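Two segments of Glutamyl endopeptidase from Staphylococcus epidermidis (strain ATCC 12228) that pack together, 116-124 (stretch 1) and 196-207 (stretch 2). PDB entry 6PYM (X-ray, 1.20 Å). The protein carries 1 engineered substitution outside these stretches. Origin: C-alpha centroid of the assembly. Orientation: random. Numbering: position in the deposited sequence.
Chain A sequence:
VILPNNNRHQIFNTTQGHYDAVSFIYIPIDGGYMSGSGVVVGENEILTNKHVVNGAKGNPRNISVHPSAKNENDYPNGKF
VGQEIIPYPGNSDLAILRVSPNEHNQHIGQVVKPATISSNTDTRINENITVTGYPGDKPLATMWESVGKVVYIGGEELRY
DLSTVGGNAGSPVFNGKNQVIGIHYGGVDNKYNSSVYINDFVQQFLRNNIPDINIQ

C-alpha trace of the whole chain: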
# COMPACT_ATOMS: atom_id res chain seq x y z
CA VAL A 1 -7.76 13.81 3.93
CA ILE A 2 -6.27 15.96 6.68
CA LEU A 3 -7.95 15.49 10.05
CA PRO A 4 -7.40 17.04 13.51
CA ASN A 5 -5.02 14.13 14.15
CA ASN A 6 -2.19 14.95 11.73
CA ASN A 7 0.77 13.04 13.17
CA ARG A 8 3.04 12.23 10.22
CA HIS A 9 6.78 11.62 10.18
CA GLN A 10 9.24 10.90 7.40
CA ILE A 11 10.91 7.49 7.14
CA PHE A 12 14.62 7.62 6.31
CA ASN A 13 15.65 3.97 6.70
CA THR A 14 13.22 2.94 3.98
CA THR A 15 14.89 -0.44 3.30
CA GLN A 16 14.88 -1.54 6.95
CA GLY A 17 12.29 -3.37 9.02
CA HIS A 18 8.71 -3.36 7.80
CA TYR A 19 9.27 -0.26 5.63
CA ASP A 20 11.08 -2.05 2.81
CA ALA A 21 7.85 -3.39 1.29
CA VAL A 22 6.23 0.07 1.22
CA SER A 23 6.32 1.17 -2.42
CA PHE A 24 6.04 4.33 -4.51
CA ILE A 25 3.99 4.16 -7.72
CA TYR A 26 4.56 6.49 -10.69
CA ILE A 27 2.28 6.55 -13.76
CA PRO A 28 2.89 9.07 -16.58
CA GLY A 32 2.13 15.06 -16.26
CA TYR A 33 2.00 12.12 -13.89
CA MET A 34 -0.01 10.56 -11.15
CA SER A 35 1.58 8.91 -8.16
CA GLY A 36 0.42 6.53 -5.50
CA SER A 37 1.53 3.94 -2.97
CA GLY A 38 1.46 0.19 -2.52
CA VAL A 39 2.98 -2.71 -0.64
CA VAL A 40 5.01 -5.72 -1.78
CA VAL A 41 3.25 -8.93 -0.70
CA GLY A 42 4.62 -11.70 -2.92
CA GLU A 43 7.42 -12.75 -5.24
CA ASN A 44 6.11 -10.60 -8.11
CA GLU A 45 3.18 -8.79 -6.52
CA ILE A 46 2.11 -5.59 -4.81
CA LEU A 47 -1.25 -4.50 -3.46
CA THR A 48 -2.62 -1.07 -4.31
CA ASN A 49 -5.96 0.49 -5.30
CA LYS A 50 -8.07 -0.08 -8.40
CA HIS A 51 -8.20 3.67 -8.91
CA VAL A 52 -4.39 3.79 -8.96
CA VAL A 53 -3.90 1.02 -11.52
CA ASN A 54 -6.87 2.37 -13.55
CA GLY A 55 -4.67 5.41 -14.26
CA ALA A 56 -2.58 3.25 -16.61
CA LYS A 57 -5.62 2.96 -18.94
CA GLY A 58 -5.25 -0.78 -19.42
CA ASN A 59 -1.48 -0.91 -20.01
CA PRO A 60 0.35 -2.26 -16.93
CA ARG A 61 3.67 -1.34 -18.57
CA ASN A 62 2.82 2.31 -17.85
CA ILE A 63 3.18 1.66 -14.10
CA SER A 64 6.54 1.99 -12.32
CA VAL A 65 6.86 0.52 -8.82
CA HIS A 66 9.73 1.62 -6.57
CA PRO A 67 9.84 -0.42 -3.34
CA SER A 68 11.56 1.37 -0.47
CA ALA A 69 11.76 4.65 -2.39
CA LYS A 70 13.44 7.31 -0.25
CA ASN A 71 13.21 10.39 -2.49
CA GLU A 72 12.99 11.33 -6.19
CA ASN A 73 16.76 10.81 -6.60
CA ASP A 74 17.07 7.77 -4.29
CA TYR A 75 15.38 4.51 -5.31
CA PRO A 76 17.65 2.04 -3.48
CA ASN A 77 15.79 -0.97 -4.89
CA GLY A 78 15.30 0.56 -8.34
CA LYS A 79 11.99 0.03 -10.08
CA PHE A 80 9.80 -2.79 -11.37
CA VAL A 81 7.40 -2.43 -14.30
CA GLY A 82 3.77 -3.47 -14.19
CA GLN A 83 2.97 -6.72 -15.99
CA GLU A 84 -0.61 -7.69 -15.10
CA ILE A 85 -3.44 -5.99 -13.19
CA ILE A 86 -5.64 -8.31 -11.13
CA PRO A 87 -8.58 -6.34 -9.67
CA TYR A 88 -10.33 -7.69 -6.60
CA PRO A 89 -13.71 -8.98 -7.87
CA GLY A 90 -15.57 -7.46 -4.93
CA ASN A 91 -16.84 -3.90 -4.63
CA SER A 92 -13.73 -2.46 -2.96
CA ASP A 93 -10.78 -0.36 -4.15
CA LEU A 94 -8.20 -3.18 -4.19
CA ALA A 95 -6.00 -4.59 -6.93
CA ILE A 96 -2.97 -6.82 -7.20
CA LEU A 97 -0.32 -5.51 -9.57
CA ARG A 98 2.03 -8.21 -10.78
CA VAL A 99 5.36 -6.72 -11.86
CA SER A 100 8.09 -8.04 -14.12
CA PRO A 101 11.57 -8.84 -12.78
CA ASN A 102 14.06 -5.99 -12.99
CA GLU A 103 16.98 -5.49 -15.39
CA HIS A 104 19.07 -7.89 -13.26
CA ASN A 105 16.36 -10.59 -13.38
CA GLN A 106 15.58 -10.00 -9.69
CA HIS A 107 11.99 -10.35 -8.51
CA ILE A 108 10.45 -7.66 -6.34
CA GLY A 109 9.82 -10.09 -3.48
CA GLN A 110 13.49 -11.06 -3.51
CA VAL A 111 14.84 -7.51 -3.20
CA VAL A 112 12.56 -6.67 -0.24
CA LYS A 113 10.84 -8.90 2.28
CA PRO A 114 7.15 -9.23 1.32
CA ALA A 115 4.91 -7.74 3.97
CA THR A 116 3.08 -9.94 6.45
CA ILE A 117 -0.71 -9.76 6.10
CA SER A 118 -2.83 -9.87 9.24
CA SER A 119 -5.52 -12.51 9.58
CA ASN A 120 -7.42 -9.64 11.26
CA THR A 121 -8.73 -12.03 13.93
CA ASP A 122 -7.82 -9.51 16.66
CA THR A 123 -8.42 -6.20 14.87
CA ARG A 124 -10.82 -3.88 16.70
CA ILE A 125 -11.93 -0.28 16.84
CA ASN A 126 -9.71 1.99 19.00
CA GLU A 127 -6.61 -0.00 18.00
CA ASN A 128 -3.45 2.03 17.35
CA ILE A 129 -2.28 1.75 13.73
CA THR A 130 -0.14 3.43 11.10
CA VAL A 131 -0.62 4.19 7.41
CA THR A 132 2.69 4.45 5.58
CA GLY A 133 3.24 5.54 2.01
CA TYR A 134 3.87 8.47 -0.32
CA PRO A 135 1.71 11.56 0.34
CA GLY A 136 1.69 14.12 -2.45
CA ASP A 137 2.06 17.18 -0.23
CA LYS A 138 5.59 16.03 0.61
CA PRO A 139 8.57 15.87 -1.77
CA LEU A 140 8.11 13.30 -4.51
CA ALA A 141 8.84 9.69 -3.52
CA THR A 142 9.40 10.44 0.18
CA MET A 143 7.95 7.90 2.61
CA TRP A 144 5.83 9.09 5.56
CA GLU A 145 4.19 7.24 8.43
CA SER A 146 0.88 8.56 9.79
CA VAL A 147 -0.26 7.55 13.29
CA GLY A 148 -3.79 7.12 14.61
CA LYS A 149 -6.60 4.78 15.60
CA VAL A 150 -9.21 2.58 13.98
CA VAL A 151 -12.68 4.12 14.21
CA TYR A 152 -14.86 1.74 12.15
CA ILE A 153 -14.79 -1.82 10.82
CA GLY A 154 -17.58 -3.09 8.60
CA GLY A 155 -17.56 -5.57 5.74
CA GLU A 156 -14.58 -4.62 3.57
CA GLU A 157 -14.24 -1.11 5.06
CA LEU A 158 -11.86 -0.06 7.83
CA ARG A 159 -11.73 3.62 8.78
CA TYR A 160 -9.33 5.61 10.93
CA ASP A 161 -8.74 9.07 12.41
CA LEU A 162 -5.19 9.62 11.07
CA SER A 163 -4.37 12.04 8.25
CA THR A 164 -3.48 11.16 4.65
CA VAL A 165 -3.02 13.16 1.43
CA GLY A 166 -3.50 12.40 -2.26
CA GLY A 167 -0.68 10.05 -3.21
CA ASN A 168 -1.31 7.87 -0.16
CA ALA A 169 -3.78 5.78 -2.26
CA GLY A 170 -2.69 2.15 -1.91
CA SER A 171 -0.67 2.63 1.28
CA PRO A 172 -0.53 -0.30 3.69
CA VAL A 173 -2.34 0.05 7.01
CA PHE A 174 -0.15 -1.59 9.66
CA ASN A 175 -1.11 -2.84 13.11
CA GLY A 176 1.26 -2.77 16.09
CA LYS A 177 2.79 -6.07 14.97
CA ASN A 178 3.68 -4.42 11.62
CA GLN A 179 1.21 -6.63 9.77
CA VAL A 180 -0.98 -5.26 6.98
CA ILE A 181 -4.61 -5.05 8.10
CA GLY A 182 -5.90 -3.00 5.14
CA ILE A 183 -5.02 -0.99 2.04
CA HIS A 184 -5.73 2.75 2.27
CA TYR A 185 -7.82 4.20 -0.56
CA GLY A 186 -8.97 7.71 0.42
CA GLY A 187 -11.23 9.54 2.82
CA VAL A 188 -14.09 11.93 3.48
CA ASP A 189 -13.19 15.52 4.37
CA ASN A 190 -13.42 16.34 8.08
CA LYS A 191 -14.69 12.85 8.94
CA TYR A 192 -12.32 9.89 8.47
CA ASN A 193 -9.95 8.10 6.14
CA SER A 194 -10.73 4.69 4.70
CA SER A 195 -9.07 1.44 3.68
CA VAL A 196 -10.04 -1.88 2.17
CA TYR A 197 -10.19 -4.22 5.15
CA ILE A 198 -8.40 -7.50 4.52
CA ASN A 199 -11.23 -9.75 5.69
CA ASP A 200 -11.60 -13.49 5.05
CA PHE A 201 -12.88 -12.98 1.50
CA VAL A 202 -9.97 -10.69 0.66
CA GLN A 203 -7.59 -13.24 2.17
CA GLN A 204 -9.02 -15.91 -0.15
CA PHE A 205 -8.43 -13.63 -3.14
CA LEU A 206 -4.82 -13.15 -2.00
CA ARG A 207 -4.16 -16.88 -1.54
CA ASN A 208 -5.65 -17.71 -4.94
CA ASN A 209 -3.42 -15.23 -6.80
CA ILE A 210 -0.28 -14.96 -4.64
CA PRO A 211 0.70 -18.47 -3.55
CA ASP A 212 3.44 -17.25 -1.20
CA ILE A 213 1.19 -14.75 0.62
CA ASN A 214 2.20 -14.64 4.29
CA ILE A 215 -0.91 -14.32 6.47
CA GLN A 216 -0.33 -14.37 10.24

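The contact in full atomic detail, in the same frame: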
# COMPACT_ATOMS: atom_id res chain seq x y z
N THR A 116 3.98 -8.98 5.81
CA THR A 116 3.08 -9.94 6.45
C THR A 116 1.68 -9.35 6.49
O THR A 116 1.50 -8.20 6.90
CB THR A 116 3.56 -10.22 7.87
OG1 THR A 116 4.89 -10.75 7.85
CG2 THR A 116 2.63 -11.22 8.56
N ILE A 117 0.70 -10.13 6.05
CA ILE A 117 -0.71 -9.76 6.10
C ILE A 117 -1.29 -10.25 7.41
O ILE A 117 -1.03 -11.38 7.84
CB ILE A 117 -1.46 -10.42 4.93
CG1 ILE A 117 -0.77 -10.14 3.58
CG2 ILE A 117 -2.92 -10.01 4.93
CD1 ILE A 117 -0.66 -8.68 3.22
N SER A 118 -2.12 -9.42 8.05
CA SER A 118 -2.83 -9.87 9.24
C SER A 118 -4.04 -10.73 8.86
O SER A 118 -4.75 -10.44 7.90
CB SER A 118 -3.31 -8.66 10.03
OG SER A 118 -4.03 -9.07 11.19
N SER A 119 -4.27 -11.78 9.66
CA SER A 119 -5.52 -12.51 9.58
C SER A 119 -6.70 -11.66 10.04
O SER A 119 -7.85 -12.01 9.75
CB SER A 119 -5.45 -13.75 10.47
OG SER A 119 -5.47 -13.35 11.84
N ASN A 120 -6.42 -10.57 10.75
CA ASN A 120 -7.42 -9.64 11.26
C ASN A 120 -8.33 -10.25 12.32
O ASN A 120 -9.36 -9.67 12.66
CB ASN A 120 -8.20 -8.94 10.14
CG ASN A 120 -7.47 -7.73 9.59
OD1 ASN A 120 -6.96 -6.92 10.36
ND2 ASN A 120 -7.39 -7.61 8.28
N THR A 121 -7.93 -11.39 12.89
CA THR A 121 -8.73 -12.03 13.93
C THR A 121 -8.85 -11.16 15.18
O THR A 121 -9.85 -11.25 15.91
CB THR A 121 -8.15 -13.41 14.28
OG1 THR A 121 -9.03 -14.09 15.18
CG2 THR A 121 -6.79 -13.27 14.93
N ASP A 122 -7.86 -10.31 15.45
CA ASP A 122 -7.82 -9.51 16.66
C ASP A 122 -8.13 -8.03 16.43
O ASP A 122 -8.16 -7.27 17.39
CB ASP A 122 -6.45 -9.62 17.33
CG ASP A 122 -6.17 -11.02 17.84
OD1 ASP A 122 -7.08 -11.62 18.44
OD2 ASP A 122 -5.03 -11.50 17.65
N THR A 123 -8.35 -7.62 15.18
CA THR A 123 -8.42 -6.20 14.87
C THR A 123 -9.74 -5.61 15.35
O THR A 123 -10.81 -6.18 15.12
CB THR A 123 -8.27 -6.02 13.36
OG1 THR A 123 -7.05 -6.66 12.96
CG2 THR A 123 -8.21 -4.54 12.98
N ARG A 124 -9.66 -4.46 16.04
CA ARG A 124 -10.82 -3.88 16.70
C ARG A 124 -10.76 -2.37 16.63
O ARG A 124 -9.68 -1.77 16.50
CB ARG A 124 -10.88 -4.30 18.17
CG ARG A 124 -11.19 -5.77 18.33
CD ARG A 124 -11.13 -6.24 19.77
NE ARG A 124 -11.47 -7.66 19.79
CZ ARG A 124 -11.61 -8.41 20.87
NH1 ARG A 124 -11.43 -7.89 22.08
NH2 ARG A 124 -11.94 -9.68 20.73
N VAL A 196 -9.47 -0.56 2.41
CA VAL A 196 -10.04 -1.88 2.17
C VAL A 196 -9.56 -2.80 3.27
O VAL A 196 -8.35 -3.04 3.42
CB VAL A 196 -9.61 -2.43 0.80
CG1 VAL A 196 -10.28 -3.79 0.55
CG2 VAL A 196 -9.96 -1.45 -0.30
N TYR A 197 -10.50 -3.33 4.05
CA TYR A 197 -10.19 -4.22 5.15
C TYR A 197 -9.90 -5.61 4.62
O TYR A 197 -10.68 -6.16 3.83
CB TYR A 197 -11.41 -4.27 6.07
CG TYR A 197 -11.26 -5.05 7.35
CD1 TYR A 197 -10.16 -4.87 8.17
CD2 TYR A 197 -12.25 -5.92 7.76
CE1 TYR A 197 -10.04 -5.55 9.36
CE2 TYR A 197 -12.14 -6.61 8.95
CZ TYR A 197 -11.04 -6.42 9.74
OH TYR A 197 -10.91 -7.10 10.93
N ILE A 198 -8.78 -6.20 5.04
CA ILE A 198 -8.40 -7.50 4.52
C ILE A 198 -9.13 -8.58 5.32
O ILE A 198 -8.57 -9.21 6.23
CB ILE A 198 -6.87 -7.66 4.49
CG1 ILE A 198 -6.27 -6.59 3.56
CG2 ILE A 198 -6.46 -9.06 4.05
CD1 ILE A 198 -4.76 -6.45 3.65
N ASN A 199 -10.41 -8.76 5.02
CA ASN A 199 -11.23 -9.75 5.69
C ASN A 199 -11.01 -11.13 5.08
O ASN A 199 -10.13 -11.33 4.23
CB ASN A 199 -12.70 -9.31 5.72
CG ASN A 199 -13.37 -9.37 4.36
OD1 ASN A 199 -12.81 -9.84 3.38
ND2 ASN A 199 -14.61 -8.90 4.31
N ASP A 200 -11.82 -12.11 5.50
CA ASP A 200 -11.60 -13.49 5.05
C ASP A 200 -11.75 -13.63 3.54
O ASP A 200 -11.01 -14.38 2.90
CB ASP A 200 -12.54 -14.44 5.79
CG ASP A 200 -12.19 -14.59 7.25
OD1 ASP A 200 -11.04 -14.30 7.63
OD2 ASP A 200 -13.08 -15.03 8.03
N PHE A 201 -12.70 -12.91 2.95
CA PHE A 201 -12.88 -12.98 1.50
C PHE A 201 -11.70 -12.36 0.76
O PHE A 201 -11.28 -12.87 -0.28
CB PHE A 201 -14.19 -12.31 1.11
CG PHE A 201 -15.41 -12.97 1.69
CD1 PHE A 201 -15.88 -14.16 1.16
CD2 PHE A 201 -16.06 -12.43 2.78
CE1 PHE A 201 -17.00 -14.78 1.70
CE2 PHE A 201 -17.17 -13.04 3.33
CZ PHE A 201 -17.64 -14.22 2.78
N VAL A 202 -11.16 -11.26 1.28
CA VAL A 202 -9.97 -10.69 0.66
C VAL A 202 -8.79 -11.65 0.80
O VAL A 202 -8.00 -11.82 -0.13
CB VAL A 202 -9.67 -9.30 1.24
CG1 VAL A 202 -8.37 -8.76 0.66
CG2 VAL A 202 -10.84 -8.35 0.94
N GLN A 203 -8.67 -12.29 1.96
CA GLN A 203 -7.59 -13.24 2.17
C GLN A 203 -7.66 -14.40 1.18
O GLN A 203 -6.62 -14.89 0.71
CB GLN A 203 -7.59 -13.73 3.61
CG GLN A 203 -7.19 -12.64 4.58
CD GLN A 203 -7.41 -13.01 6.03
OE1 GLN A 203 -7.10 -14.13 6.44
NE2 GLN A 203 -7.98 -12.10 6.80
N GLN A 204 -8.87 -14.86 0.85
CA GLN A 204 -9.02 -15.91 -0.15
C GLN A 204 -8.53 -15.43 -1.51
O GLN A 204 -7.81 -16.15 -2.21
CB GLN A 204 -10.47 -16.36 -0.23
CG GLN A 204 -10.95 -17.07 1.02
CD GLN A 204 -12.42 -17.40 0.98
OE1 GLN A 204 -13.16 -16.90 0.14
NE2 GLN A 204 -12.85 -18.27 1.89
N PHE A 205 -8.91 -14.22 -1.90
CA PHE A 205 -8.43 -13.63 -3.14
C PHE A 205 -6.90 -13.57 -3.17
O PHE A 205 -6.28 -13.88 -4.19
CB PHE A 205 -9.05 -12.23 -3.29
CG PHE A 205 -8.41 -11.34 -4.33
CD1 PHE A 205 -8.59 -11.58 -5.69
CD2 PHE A 205 -7.69 -10.22 -3.95
CE1 PHE A 205 -8.02 -10.74 -6.63
CE2 PHE A 205 -7.13 -9.38 -4.88
CZ PHE A 205 -7.29 -9.64 -6.23
N LEU A 206 -6.28 -13.20 -2.05
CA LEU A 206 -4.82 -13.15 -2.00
C LEU A 206 -4.22 -14.54 -2.19
O LEU A 206 -3.30 -14.72 -3.00
CB LEU A 206 -4.36 -12.54 -0.69
CG LEU A 206 -4.75 -11.08 -0.45
CD1 LEU A 206 -4.23 -10.64 0.91
CD2 LEU A 206 -4.25 -10.17 -1.58
N ARG A 207 -4.71 -15.53 -1.44
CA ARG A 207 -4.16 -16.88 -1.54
C ARG A 207 -4.29 -17.44 -2.95
O ARG A 207 -3.41 -18.17 -3.42
CB ARG A 207 -4.85 -17.82 -0.56
CG ARG A 207 -4.44 -17.62 0.87
CD ARG A 207 -5.01 -18.69 1.77
NE ARG A 207 -4.52 -18.50 3.13
CZ ARG A 207 -5.24 -18.00 4.14
NH1 ARG A 207 -6.50 -17.67 3.96
NH2 ARG A 207 -4.68 -17.85 5.33

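A single backbone carbonyl, that of I198, collects two side-chain amides that arrive from different directions. N120 ND2 on the first stretch donates to I198 O at 2.9 Å, and Q203 NE2, in the first turn of the helix of the second stretch, donates to the same I198 O at 3.0 Å. The glutamine amide has a second hydrogen to spend, and it spends it across the interface: Q203 NE2 also donates to S119 O at 3.0 Å. The example illustrates a general principle, that carboxamide side chains can join segments that share no regular structure by hydrogen bonding to backbone carbonyls.

Stretch 1 is irregular where it meets stretch 2, which leaves a strand at Y197, passes through I198 and N199, and enters a helix at D200. N199 caps that helix, its OD1 accepting from V202 N at 3.0 Å. The closest pair of CA atoms across the stretches, N120 CA and N199 CA at 6.7 Å, falls at this junction.

N120 is anchored within its own loop. It adopts a positive phi of 66°; its backbone N donates to S118 OG at 2.9 Å, while its side-chain OD1 accepts from T123 OG1 at 2.6 Å. With OD1 engaged by its own loop, ND2 is presented to I198 O. Y197 then reaches in from the strand: its CA-to-CB bond points sideways, but the ring carries OH to 3.4 Å from N120 CB and 3.7 Å from T123 CB, packing obliquely against both residues.

Beside the polar cluster lies a small apolar patch. The CA-to-CB bond of I117 points toward stretch 2, and its CG2 lies 3.8 Å from I198 CG2 and 4.3 Å from L206 CD1. All three residues are buried, so hydrocarbon packing complements the directional amide bonds.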